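Local structure of penaeus monodon metallodensovirus major capsid protein (Penaeus monodon metallodensovirus, 6WH7) at residues 70-75 with 271-276; 78-83 with 188-193. The protein forms, as sixty copies, the closed capsid shell of a shrimp-infecting parvovirus, and so probably packages and protects the viral genome. All blocks are in the same frame, centred on the assembly; numbering follows the deposited sequence.

Contact 1 (70-75 with 271-276)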
# COMPACT_ATOMS: atom_id res chain seq x y z
N VAL A 70 -50.84 24.69 82.18
CA VAL A 70 -50.43 25.81 83.01
C VAL A 70 -51.36 26.98 82.72
O VAL A 70 -51.61 27.30 81.56
CB VAL A 70 -48.97 26.21 82.74
CG1 VAL A 70 -48.59 27.40 83.57
CG2 VAL A 70 -48.05 25.05 83.02
N ASN A 71 -51.88 27.59 83.77
CA ASN A 71 -52.68 28.80 83.68
C ASN A 71 -51.96 29.91 84.44
O ASN A 71 -51.86 29.86 85.67
CB ASN A 71 -54.08 28.58 84.25
CG ASN A 71 -54.97 27.84 83.31
OD1 ASN A 71 -54.87 27.98 82.10
ND2 ASN A 71 -55.82 26.99 83.85
N ILE A 72 -51.48 30.90 83.71
CA ILE A 72 -50.81 32.05 84.30
C ILE A 72 -51.79 33.20 84.34
O ILE A 72 -52.27 33.66 83.30
CB ILE A 72 -49.55 32.43 83.51
CG1 ILE A 72 -48.52 31.31 83.62
CG2 ILE A 72 -48.97 33.72 84.03
CD1 ILE A 72 -47.37 31.50 82.72
N ARG A 73 -52.12 33.66 85.55
CA ARG A 73 -53.12 34.69 85.70
C ARG A 73 -52.67 35.73 86.71
O ARG A 73 -51.92 35.44 87.64
CB ARG A 73 -54.46 34.12 86.14
CG ARG A 73 -55.15 33.32 85.08
CD ARG A 73 -56.50 32.93 85.58
NE ARG A 73 -57.25 34.12 85.95
CZ ARG A 73 -57.88 34.90 85.08
NH1 ARG A 73 -57.85 34.62 83.79
NH2 ARG A 73 -58.53 35.97 85.51
N GLY A 74 -53.16 36.96 86.51
CA GLY A 74 -52.87 38.03 87.43
C GLY A 74 -51.44 38.50 87.44
O GLY A 74 -50.99 39.07 88.43
N LEU A 75 -50.71 38.28 86.35
CA LEU A 75 -49.30 38.64 86.28
C LEU A 75 -49.20 40.03 85.67
O LEU A 75 -49.54 40.23 84.50
CB LEU A 75 -48.54 37.61 85.44
CG LEU A 75 -47.02 37.66 85.43
CD1 LEU A 75 -46.52 37.18 86.76
CD2 LEU A 75 -46.43 36.85 84.30
N HIS A 271 -35.19 30.82 83.40
CA HIS A 271 -36.28 30.94 82.45
C HIS A 271 -37.46 31.61 83.13
O HIS A 271 -37.78 31.32 84.28
CB HIS A 271 -36.70 29.60 81.86
CG HIS A 271 -35.68 29.02 80.94
ND1 HIS A 271 -35.87 27.82 80.29
CD2 HIS A 271 -34.46 29.45 80.57
CE1 HIS A 271 -34.81 27.55 79.54
NE2 HIS A 271 -33.94 28.53 79.70
N TYR A 272 -38.08 32.53 82.40
CA TYR A 272 -39.01 33.48 82.96
C TYR A 272 -40.14 33.69 81.97
O TYR A 272 -39.90 33.77 80.76
CB TYR A 272 -38.32 34.81 83.24
CG TYR A 272 -37.22 34.72 84.27
CD1 TYR A 272 -37.48 34.35 85.57
CD2 TYR A 272 -35.91 34.91 83.90
CE1 TYR A 272 -36.48 34.26 86.49
CE2 TYR A 272 -34.90 34.81 84.80
CZ TYR A 272 -35.19 34.48 86.10
OH TYR A 272 -34.16 34.39 87.00
N LEU A 273 -41.36 33.76 82.47
CA LEU A 273 -42.51 34.11 81.67
C LEU A 273 -43.02 35.47 82.10
O LEU A 273 -43.04 35.79 83.29
CB LEU A 273 -43.61 33.06 81.78
CG LEU A 273 -43.20 31.73 81.17
CD1 LEU A 273 -44.26 30.69 81.39
CD2 LEU A 273 -42.92 31.90 79.71
N SER A 274 -43.42 36.27 81.13
CA SER A 274 -43.79 37.65 81.40
C SER A 274 -44.75 38.10 80.31
O SER A 274 -44.82 37.50 79.24
CB SER A 274 -42.55 38.55 81.45
OG SER A 274 -42.90 39.88 81.72
N PHE A 275 -45.48 39.16 80.60
CA PHE A 275 -46.34 39.72 79.58
C PHE A 275 -45.90 41.14 79.27
O PHE A 275 -45.36 41.83 80.13
CB PHE A 275 -47.81 39.72 80.01
CG PHE A 275 -48.37 38.36 80.19
CD1 PHE A 275 -48.79 37.62 79.11
CD2 PHE A 275 -48.50 37.82 81.45
CE1 PHE A 275 -49.30 36.37 79.28
CE2 PHE A 275 -49.02 36.57 81.61
CZ PHE A 275 -49.42 35.85 80.53
N PRO A 276 -46.11 41.60 78.04
CA PRO A 276 -45.76 42.96 77.70
C PRO A 276 -46.65 43.95 78.42
O PRO A 276 -47.85 43.70 78.60
CB PRO A 276 -45.99 43.01 76.18
CG PRO A 276 -47.01 41.99 75.95
CD PRO A 276 -46.69 40.88 76.90
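Ile72 and Leu75 meet Leu273 and Phe275 chiefly through apolar side chains, in a buried contact made between sheets and not within one. The backbones stand well apart, with 8.9 Å from Ile72 CA to Leu273 CA, and each strand spends its peptide groups on its own sheet: Ile72 bonds Ala289, whereas Leu273 bonds Ile81.

The aliphatic part is a methyl-to-methyl touch. In Ile72, CG1 lies anti to the carbonyl carbon (chi1 -66°) and chi2 of 171° extends CD1 away from the backbone, to 3.5 Å from Leu273 CD1; the two side chains cross at about a right angle.

The aromatic part gathers around CD2 and CE2 of Phe275. Ile72 CG2, the other branch of the isoleucine, comes to the ring edge near its plane, 3.7 Å from Phe275 CE2. Leu75 CB also sits at the edge, in the ring plane and 4.0 Å from Phe275 CD2, while Leu75 CD2 lies 3.7 Å from the same Phe275 CD2. Leu75 can join Ile72 here because the chain turns a corner at Gly74, and Leu75 CD2 also rests 3.7 Å from the carbonyl oxygen Leu273 O.

Arg73, whose CB points away from 271-276, forms a salt bridge with Asp136 and packs on Arg279 of a second subunit. This is a worked case of sheet-on-sheet packing in a beta sandwich, consistent with the viral jelly roll of parvovirus capsids, in which strand 59-75 belongs to one sheet and strand 270-274 to the facing one.

Contact 2 (78-83 with 188-193); sequences TEMIVI and YVASTV
Met80 and Ala190 form an antiparallel hydrogen-bonded pair, at the centre of the pairing of edge strand 189-191 with strand 79-83 in one sheet of the jelly roll. Met80 N donates a hydrogen bond to Ala190 O at 2.8 Å, and Ala190 N returns one to Met80 O. One step along, Val82 N bonds Tyr188 O at 2.7 Å, while Ile81 and Val189 make the non-hydrogen-bonded pair between. The strands are far from strictly antiparallel, their directions differing by 141°.

The Met80 side chain can be followed atom by atom. Met80 CB leaves on the same face as Ala190 and lies 4.2 Å from Ala190 O. Met80 CG, set between the backbone N and the carbonyl carbon (chi1 75°), passes 3.7 Å from Ala190 O. SD packs beside the ring of Tyr272 in the next strand. A bend at chi3 (90°) then sends Met80 CE to Thr192, 3.5 Å from Thr192 CG2, the two side chains crossing at about a right angle. Val82 CG2 touches Ala190 CB at 3.7 Å.

The Tyr188 ring stacks on Trp178. Glu79, Ile81 and Val189 occupy the face opposite Met80 and Ala190. Glu79 is held by a salt bridge from OE1 to Lys173 and a hydrogen bond from Thr76 N to OE2. On the Glu79 face, the methyls Ile81 CD1 and Val189 CG1 meet at 3.4 Å.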
# COMPACT_ATOMS: atom_id res chain seq x y z
N THR A 78 -44.61 44.04 85.59
CA THR A 78 -43.41 44.13 86.40
C THR A 78 -42.99 42.76 86.93
O THR A 78 -41.81 42.43 86.96
CB THR A 78 -43.63 45.11 87.55
OG1 THR A 78 -43.92 46.40 87.01
CG2 THR A 78 -42.40 45.21 88.41
N GLU A 79 -43.96 41.97 87.38
CA GLU A 79 -43.70 40.64 87.89
C GLU A 79 -43.56 39.62 86.76
O GLU A 79 -44.05 39.82 85.65
CB GLU A 79 -44.82 40.25 88.86
CG GLU A 79 -46.18 40.27 88.24
CD GLU A 79 -47.30 40.14 89.25
OE1 GLU A 79 -47.02 39.78 90.40
OE2 GLU A 79 -48.46 40.39 88.88
N MET A 80 -42.86 38.53 87.06
CA MET A 80 -42.59 37.49 86.07
C MET A 80 -42.83 36.13 86.70
O MET A 80 -42.76 35.97 87.92
CB MET A 80 -41.16 37.57 85.56
CG MET A 80 -40.16 37.06 86.57
SD MET A 80 -38.48 37.55 86.27
CE MET A 80 -38.47 39.06 87.21
N ILE A 81 -43.12 35.15 85.86
CA ILE A 81 -43.20 33.75 86.29
C ILE A 81 -41.81 33.15 86.23
O ILE A 81 -41.11 33.28 85.22
CB ILE A 81 -44.17 32.95 85.41
CG1 ILE A 81 -45.59 33.45 85.59
CG2 ILE A 81 -44.11 31.49 85.76
CD1 ILE A 81 -46.10 33.24 86.97
N VAL A 82 -41.41 32.50 87.31
CA VAL A 82 -40.10 31.88 87.41
C VAL A 82 -40.26 30.41 87.07
O VAL A 82 -40.98 29.69 87.76
CB VAL A 82 -39.51 32.06 88.81
CG1 VAL A 82 -38.16 31.41 88.91
CG2 VAL A 82 -39.44 33.53 89.15
N ILE A 83 -39.62 29.97 85.99
CA ILE A 83 -39.73 28.58 85.59
C ILE A 83 -38.74 27.79 86.43
O ILE A 83 -37.52 27.92 86.22
CB ILE A 83 -39.45 28.39 84.10
CG1 ILE A 83 -40.24 29.40 83.27
CG2 ILE A 83 -39.82 26.99 83.67
CD1 ILE A 83 -41.68 29.36 83.50
N TYR A 188 -44.95 30.56 90.22
CA TYR A 188 -43.97 31.25 91.05
C TYR A 188 -43.73 32.62 90.44
O TYR A 188 -43.16 32.72 89.35
CB TYR A 188 -42.67 30.47 91.15
CG TYR A 188 -42.78 29.11 91.78
CD1 TYR A 188 -43.76 28.84 92.72
CD2 TYR A 188 -41.86 28.12 91.50
CE1 TYR A 188 -43.85 27.60 93.30
CE2 TYR A 188 -41.94 26.89 92.08
CZ TYR A 188 -42.93 26.63 92.99
OH TYR A 188 -43.01 25.40 93.58
N VAL A 189 -44.12 33.66 91.15
CA VAL A 189 -44.07 35.02 90.64
C VAL A 189 -42.99 35.77 91.39
O VAL A 189 -42.92 35.72 92.63
CB VAL A 189 -45.43 35.74 90.75
CG1 VAL A 189 -46.43 35.10 89.84
CG2 VAL A 189 -45.94 35.66 92.14
N ALA A 190 -42.13 36.45 90.65
CA ALA A 190 -41.12 37.32 91.21
C ALA A 190 -41.33 38.72 90.67
O ALA A 190 -41.57 38.90 89.48
CB ALA A 190 -39.73 36.84 90.87
N SER A 191 -41.25 39.70 91.54
CA SER A 191 -41.33 41.10 91.15
C SER A 191 -39.92 41.66 91.16
O SER A 191 -39.33 41.84 92.23
CB SER A 191 -42.25 41.88 92.08
OG SER A 191 -42.32 43.24 91.70
N THR A 192 -39.37 41.92 89.99
CA THR A 192 -38.05 42.52 89.89
C THR A 192 -38.16 44.03 90.10
O THR A 192 -38.89 44.72 89.38
CB THR A 192 -37.41 42.18 88.55
OG1 THR A 192 -36.12 42.81 88.45
CG2 THR A 192 -38.31 42.58 87.38
N VAL A 193 -37.48 44.53 91.13
CA VAL A 193 -37.58 45.93 91.53
C VAL A 193 -36.20 46.42 91.92
O VAL A 193 -35.54 45.81 92.77
CB VAL A 193 -38.58 46.11 92.69
CG1 VAL A 193 -38.58 47.54 93.17
CG2 VAL A 193 -39.99 45.72 92.26

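How the contacts relate
Both contacts are buried, yet they illustrate two ways a beta sandwich is held together. Contact 1 joins facing sheets chiefly by apolar side chains, with no backbone bond between its two segments; contact 2 joins neighbours in one sheet, with backbone hydrogen bonds doing much of the work. They share that sheet: strand 79-83 lies between strands 189-191 and 270-274, and Leu273 O and Ile81 N form a probable hydrogen bond from one contact to the other. Their first segments also follow each other closely in the chain. Other subunits reach Asn71, Arg73 and Pro276 of contact 1, whereas the segments of contact 2 are touched by their own chain alone.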